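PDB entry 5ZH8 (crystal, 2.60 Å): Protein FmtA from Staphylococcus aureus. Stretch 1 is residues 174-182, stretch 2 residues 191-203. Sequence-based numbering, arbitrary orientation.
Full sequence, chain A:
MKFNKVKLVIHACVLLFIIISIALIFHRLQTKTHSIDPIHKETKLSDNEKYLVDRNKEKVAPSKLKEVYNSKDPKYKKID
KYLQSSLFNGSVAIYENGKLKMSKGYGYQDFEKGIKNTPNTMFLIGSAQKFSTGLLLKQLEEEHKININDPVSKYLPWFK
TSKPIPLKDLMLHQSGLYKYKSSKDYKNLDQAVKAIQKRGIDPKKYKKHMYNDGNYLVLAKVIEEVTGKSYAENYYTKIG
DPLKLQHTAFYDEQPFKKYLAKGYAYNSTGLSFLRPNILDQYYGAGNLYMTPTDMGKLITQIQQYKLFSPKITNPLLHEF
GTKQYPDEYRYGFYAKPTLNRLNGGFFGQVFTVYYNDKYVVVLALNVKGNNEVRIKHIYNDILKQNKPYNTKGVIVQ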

# COMPACT_ATOMS: atom_id res chain seq x y z
N GLN A 174 -2.34 0.57 23.58
CA GLN A 174 -1.14 0.81 24.39
C GLN A 174 -0.94 -0.29 25.43
O GLN A 174 -0.55 -0.04 26.57
N SER A 175 -1.19 -1.53 25.00
CA SER A 175 -1.14 -2.69 25.89
C SER A 175 0.27 -3.24 26.07
O SER A 175 0.59 -3.83 27.10
N GLY A 176 1.11 -3.06 25.05
CA GLY A 176 2.46 -3.62 25.06
C GLY A 176 2.52 -5.02 24.48
O GLY A 176 3.57 -5.67 24.52
N LEU A 177 1.41 -5.48 23.91
CA LEU A 177 1.37 -6.78 23.25
C LEU A 177 2.12 -6.68 21.92
O LEU A 177 2.02 -5.66 21.22
N TYR A 178 2.87 -7.73 21.59
CA TYR A 178 3.51 -7.83 20.28
C TYR A 178 2.45 -7.73 19.19
O TYR A 178 1.30 -8.13 19.39
N LYS A 179 2.84 -7.19 18.03
CA LYS A 179 1.91 -7.03 16.92
C LYS A 179 1.39 -8.39 16.47
O LYS A 179 2.15 -9.36 16.41
N TYR A 180 0.09 -8.46 16.17
CA TYR A 180 -0.57 -9.71 15.86
C TYR A 180 -0.02 -10.22 14.55
O TYR A 180 -0.07 -9.54 13.52
N LYS A 181 0.55 -11.41 14.60
CA LYS A 181 1.03 -12.09 13.41
C LYS A 181 -0.01 -13.13 13.06
O LYS A 181 -0.07 -14.18 13.71
N SER A 182 -0.83 -12.85 12.05
CA SER A 182 -1.88 -13.77 11.61
C SER A 182 -1.32 -15.11 11.08
O SER A 182 -0.16 -15.19 10.69
N GLN A 191 -8.46 -19.29 18.89
CA GLN A 191 -7.08 -19.65 18.56
C GLN A 191 -6.21 -18.41 18.34
O GLN A 191 -5.06 -18.38 18.76
N ALA A 192 -6.77 -17.40 17.69
CA ALA A 192 -6.06 -16.14 17.47
C ALA A 192 -5.65 -15.48 18.79
O ALA A 192 -4.50 -15.08 18.95
N VAL A 193 -6.60 -15.37 19.72
CA VAL A 193 -6.34 -14.73 21.02
C VAL A 193 -5.50 -15.62 21.94
O VAL A 193 -4.75 -15.12 22.78
N LYS A 194 -5.61 -16.94 21.78
CA LYS A 194 -4.73 -17.86 22.50
C LYS A 194 -3.31 -17.83 21.92
O LYS A 194 -2.35 -18.12 22.62
N ALA A 195 -3.19 -17.48 20.65
CA ALA A 195 -1.87 -17.25 20.05
C ALA A 195 -1.24 -15.97 20.59
O ALA A 195 -0.06 -15.97 20.96
N ILE A 196 -2.03 -14.89 20.66
CA ILE A 196 -1.59 -13.59 21.19
C ILE A 196 -1.15 -13.68 22.65
O ILE A 196 -0.24 -12.98 23.08
N GLN A 197 -1.83 -14.53 23.41
CA GLN A 197 -1.50 -14.71 24.82
C GLN A 197 -0.12 -15.35 24.98
O GLN A 197 0.64 -14.95 25.86
N LYS A 198 0.21 -16.33 24.14
CA LYS A 198 1.53 -16.95 24.15
C LYS A 198 2.64 -15.94 23.82
O LYS A 198 3.68 -15.91 24.49
N ARG A 199 2.44 -15.12 22.79
CA ARG A 199 3.43 -14.12 22.41
C ARG A 199 3.60 -13.10 23.52
O ARG A 199 4.72 -12.69 23.81
N GLY A 200 2.49 -12.67 24.11
CA GLY A 200 2.50 -11.84 25.30
C GLY A 200 3.04 -10.44 25.10
O GLY A 200 2.90 -9.83 24.04
N ILE A 201 3.69 -9.94 26.15
CA ILE A 201 4.10 -8.53 26.25
C ILE A 201 5.49 -8.29 25.69
O ILE A 201 6.37 -9.15 25.75
N ASP A 202 5.67 -7.09 25.15
CA ASP A 202 6.97 -6.61 24.70
C ASP A 202 7.41 -5.48 25.64
O ASP A 202 6.84 -4.38 25.58
N PRO A 203 8.39 -5.75 26.52
CA PRO A 203 8.73 -4.81 27.59
C PRO A 203 8.99 -3.38 27.12
O PRO A 203 8.39 -2.47 27.68

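An irregular segment, 174-182, packs along the last turns of a helix and its exit, joined by a single backbone bridge and flanked by apolar side chains and a tyrosine–aspartate contact. At the bridge, Leu177 lies opposite Ile201, and two hydrogen bonds hold the pair: Asp202 N to Gly176 O (2.6 Å) and Tyr178 N to Gly200 O (3.2 Å). Leu177 (m, t) and Ile201 (chi1 -98°, chi2 p) both leave the backbone pointing away, yet their ends return, bringing Leu177 CD2 to 3.6 Å from Ile201 CD1. The same Leu177 CD2 lies 4.0 Å from Ile196 CG2; Ile196 (m, t) points toward the segment and also meets Tyr180, with CG1 3.5 Å from Tyr180 CD1. Tyr180 (chi1 t) starts sideways but reaches the helix, its OH 3.1 Å from Ala192 CB. Tyr178 (chi1 m) points toward the helix exit, where Asp202 (chi1 t) lays its CB over one ring face, 3.6 Å from the centroid of Tyr178, a CH-pi contact; Tyr178 OH stands 3.1 Å from Asp202 OD1. Arg199 (m, t, p) also points in: Tyr178 CB and Lys181 CD cover opposite faces of its guanidinium, while Lys179 O lies near the guanidinium plane, 3.2 Å from Arg199 NH1.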

# COMPACT_ATOMS: atom_id res chain seq x y z
CB GLN A 174 -1.24 2.18 25.07
CG GLN A 174 -2.47 2.36 25.95
CD GLN A 174 -2.50 3.70 26.67
OE1 GLN A 174 -2.03 4.71 26.14
NE2 GLN A 174 -3.05 3.70 27.87
CB SER A 175 -2.05 -3.78 25.34
OG SER A 175 -1.64 -4.18 24.05
CB LEU A 177 -0.08 -7.21 22.99
CG LEU A 177 -0.96 -7.64 24.17
CD1 LEU A 177 -2.42 -7.62 23.76
CD2 LEU A 177 -0.56 -9.00 24.70
CB TYR A 178 4.27 -9.15 20.14
CG TYR A 178 5.60 -9.19 20.88
CD1 TYR A 178 6.72 -8.56 20.36
CD2 TYR A 178 5.73 -9.87 22.08
CE1 TYR A 178 7.93 -8.59 21.02
CE2 TYR A 178 6.94 -9.91 22.75
CZ TYR A 178 8.04 -9.27 22.22
OH TYR A 178 9.24 -9.30 22.88
CB LYS A 179 2.57 -6.30 15.75
CG LYS A 179 1.69 -5.23 15.12
CD LYS A 179 2.41 -4.51 13.99
CE LYS A 179 1.44 -3.68 13.15
NZ LYS A 179 2.11 -2.95 12.04
CB TYR A 180 -2.08 -9.54 15.72
CG TYR A 180 -2.82 -10.82 15.37
CD1 TYR A 180 -2.82 -11.89 16.25
CD2 TYR A 180 -3.51 -10.96 14.17
CE1 TYR A 180 -3.50 -13.07 15.95
CE2 TYR A 180 -4.19 -12.12 13.86
CZ TYR A 180 -4.18 -13.18 14.75
OH TYR A 180 -4.85 -14.34 14.44
CB LYS A 181 2.39 -12.75 13.69
CG LYS A 181 3.58 -11.80 13.58
CD LYS A 181 4.90 -12.57 13.62
CE LYS A 181 5.17 -13.33 12.33
NZ LYS A 181 6.04 -14.51 12.58
CB SER A 182 -2.75 -13.12 10.54
OG SER A 182 -1.94 -12.61 9.50
CB GLN A 191 -7.04 -20.55 17.32
CG GLN A 191 -7.60 -21.94 17.57
CD GLN A 191 -7.56 -22.83 16.34
OE1 GLN A 191 -6.80 -22.58 15.40
NE2 GLN A 191 -8.37 -23.88 16.34
CB ALA A 192 -6.91 -15.19 16.65
CB VAL A 193 -7.64 -14.28 21.73
CG1 VAL A 193 -7.35 -13.69 23.11
CG2 VAL A 193 -8.39 -13.28 20.86
CB LYS A 194 -5.32 -19.29 22.53
CG LYS A 194 -5.90 -19.63 23.90
CD LYS A 194 -7.03 -20.64 23.88
CE LYS A 194 -7.58 -20.86 25.29
NZ LYS A 194 -8.33 -22.14 25.48
CB ALA A 195 -1.98 -17.18 18.53
CB ILE A 196 -2.74 -12.55 21.13
CG1 ILE A 196 -3.04 -12.14 19.69
CG2 ILE A 196 -2.42 -11.32 21.96
CD1 ILE A 196 -4.39 -11.47 19.53
CB GLN A 197 -2.60 -15.51 25.54
CG GLN A 197 -2.46 -15.57 27.05
CD GLN A 197 -1.50 -16.63 27.55
OE1 GLN A 197 -1.31 -17.66 26.92
NE2 GLN A 197 -0.89 -16.37 28.70
CB LYS A 198 1.58 -18.16 23.20
CG LYS A 198 2.82 -19.03 23.33
CD LYS A 198 2.88 -19.78 24.65
CE LYS A 198 3.99 -20.81 24.65
NZ LYS A 198 4.12 -21.55 25.94
CB ARG A 199 3.02 -13.41 21.13
CG ARG A 199 2.92 -14.32 19.92
CD ARG A 199 3.25 -13.56 18.66
NE ARG A 199 4.68 -13.27 18.59
CZ ARG A 199 5.23 -12.23 17.96
NH1 ARG A 199 4.49 -11.33 17.32
NH2 ARG A 199 6.56 -12.09 17.98
CB ILE A 201 3.98 -8.03 27.72
CG1 ILE A 201 2.67 -7.27 27.90
CG2 ILE A 201 5.09 -7.07 28.14
CD1 ILE A 201 1.45 -8.07 27.50
CB ASP A 202 6.86 -6.10 23.26
CG ASP A 202 8.18 -5.65 22.70
OD1 ASP A 202 9.23 -6.20 23.11
OD2 ASP A 202 8.18 -4.76 21.83
CB PRO A 203 10.00 -5.40 28.20
CG PRO A 203 9.82 -6.87 28.02
CD PRO A 203 9.03 -7.06 26.76